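Local coordinates for acyl-CoA thioesterase II TesB2 (PDB 3U0A) that hydrolyses acyl-CoA thioesters, probably those of fatty acids, to the free acid and coenzyme A, as a type II thioesterase of the C/M/P thioester hydrolase family, at the interface of chains A and B. Coordinates in Å, arbitrary orientation; residue numbers count along the deposited sequence, not the author numbering. Chains: chain A/B, Acyl-CoA thioesterase II TesB2.

The interface of chains A and B. Residues chain A 167-169, 243-244; chain B 120-122.
The segment after the short strand 119-120 of chain B, with B:Asp121 at its head, docks against the loop 167-169 and the strand 237-247 of chain A. This belongs to the subunit interface of a type II acyl-CoA thioesterase, whose sequence carries two thioesterase repeats. The protein is a homotetramer, and the interface between chains A and B is two-fold symmetric, so the contact occurs again with the chains exchanged.

B:Asp121 reaches across with both its backbone and its carboxylate. Its amide N donates to the carbonyl O of A:Pro244 at 2.8 Å. One residue on, B:Ala122 N donates to A:Gly167 O at 2.7 Å. These bonds tie consecutive residues of the B segment to two different parts of chain A, the loop and the strand. With chi1 at -74°, CG of B:Asp121 lies beside its own backbone N and anti to its carbonyl carbon, which points the carboxylate into chain A. OD1 takes the amide N of A:Ala169 at 3.0 Å, nearly head-on to its C-O bond. A water joins the same OD1 to A:Ser243 O.

OD2, the other carboxylate oxygen, faces the A:Lys168 side chain, which bends at chi2 (-130°) and crosses B:Asp121 obliquely. The salt bridge is long, with A:Lys168 NZ 4.0 Å from B:Asp121 OD2. A second water lies within hydrogen-bonding distance of both atoms and links them. The amine of A:Lys168, if protonated, and the amide N-H of A:Ala169 would be expected to favour the charged form of the carboxylate.

A:Pro244 packs against the carboxylate, its CA 3.6 Å from B:Asp121 CG. The methyl of B:Ala122 sits against A:Gly167, CB to CA 3.5 Å. Within chain B, the side-chain amide NE2 of B:Gln120 donates to B:Asp121 O at 2.8 Å. This bond may steady the backbone that presents the aspartate.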
loop_
_atom_site.group_PDB
_atom_site.type_symbol
_atom_site.label_atom_id
_atom_site.label_comp_id
_atom_site.label_asym_id
_atom_site.label_seq_id
_atom_site.Cartn_x
_atom_site.Cartn_y
_atom_site.Cartn_z
ATOM N N GLY A 167 -0.040 -18.158 13.543
ATOM C CA GLY A 167 -1.131 -18.224 12.614
ATOM C C GLY A 167 -0.817 -17.960 11.147
ATOM O O GLY A 167 -1.729 -17.941 10.339
ATOM N N LYS A 168 0.455 -17.801 10.794
ATOM C CA LYS A 168 0.817 -17.364 9.452
ATOM C C LYS A 168 0.851 -18.506 8.451
ATOM O O LYS A 168 1.505 -19.541 8.677
ATOM C CB LYS A 168 2.187 -16.681 9.473
ATOM C CG LYS A 168 2.190 -15.429 10.327
ATOM C CD LYS A 168 2.784 -14.243 9.605
ATOM C CE LYS A 168 2.360 -12.933 10.283
ATOM N NZ LYS A 168 2.539 -11.721 9.397
ATOM N N ALA A 169 0.187 -18.297 7.327
ATOM C CA ALA A 169 0.124 -19.328 6.287
ATOM C C ALA A 169 1.435 -19.473 5.461
ATOM O O ALA A 169 1.798 -20.577 5.047
ATOM C CB ALA A 169 -1.052 -19.046 5.354
ATOM N N SER A 243 2.732 -13.820 2.805
ATOM C CA SER A 243 1.541 -13.740 2.003
ATOM C C SER A 243 0.380 -14.005 2.929
ATOM O O SER A 243 0.046 -15.143 3.183
ATOM C CB SER A 243 1.572 -14.764 0.880
ATOM O OG SER A 243 0.435 -14.622 0.043
ATOM N N PRO A 244 -0.237 -12.936 3.455
ATOM C CA PRO A 244 -1.270 -13.174 4.446
ATOM C C PRO A 244 -2.528 -13.788 3.855
ATOM O O PRO A 244 -3.350 -14.304 4.594
ATOM C CB PRO A 244 -1.533 -11.789 5.016
ATOM C CG PRO A 244 -1.108 -10.849 3.970
ATOM C CD PRO A 244 0.014 -11.498 3.246
ATOM N N GLN B 120 -4.875 -18.221 4.080
ATOM C CA GLN B 120 -5.179 -17.127 4.993
ATOM C C GLN B 120 -4.422 -17.214 6.311
ATOM O O GLN B 120 -4.443 -18.248 6.948
ATOM C CB GLN B 120 -6.660 -17.140 5.291
ATOM C CG GLN B 120 -7.118 -15.798 5.760
ATOM C CD GLN B 120 -8.394 -15.873 6.541
ATOM O OE1 GLN B 120 -9.467 -15.747 5.968
ATOM N NE2 GLN B 120 -8.290 -16.075 7.859
ATOM N N ASP B 121 -3.752 -16.135 6.711
ATOM C CA ASP B 121 -3.307 -15.992 8.108
ATOM C C ASP B 121 -4.483 -16.219 9.089
ATOM O O ASP B 121 -5.623 -15.859 8.811
ATOM C CB ASP B 121 -2.704 -14.613 8.384
ATOM C CG ASP B 121 -1.311 -14.442 7.787
ATOM O OD1 ASP B 121 -0.754 -15.452 7.265
ATOM O OD2 ASP B 121 -0.779 -13.300 7.861
ATOM N N ALA B 122 -4.179 -16.844 10.221
ATOM C CA ALA B 122 -5.148 -17.102 11.238
ATOM C C ALA B 122 -5.409 -15.808 11.950
ATOM O O ALA B 122 -4.535 -14.951 12.052
ATOM C CB ALA B 122 -4.631 -18.129 12.209
HETATM O O HOH W 1 1.232 -11.986 7.141
HETATM O O HOH W 2 1.334 -15.835 5.964
#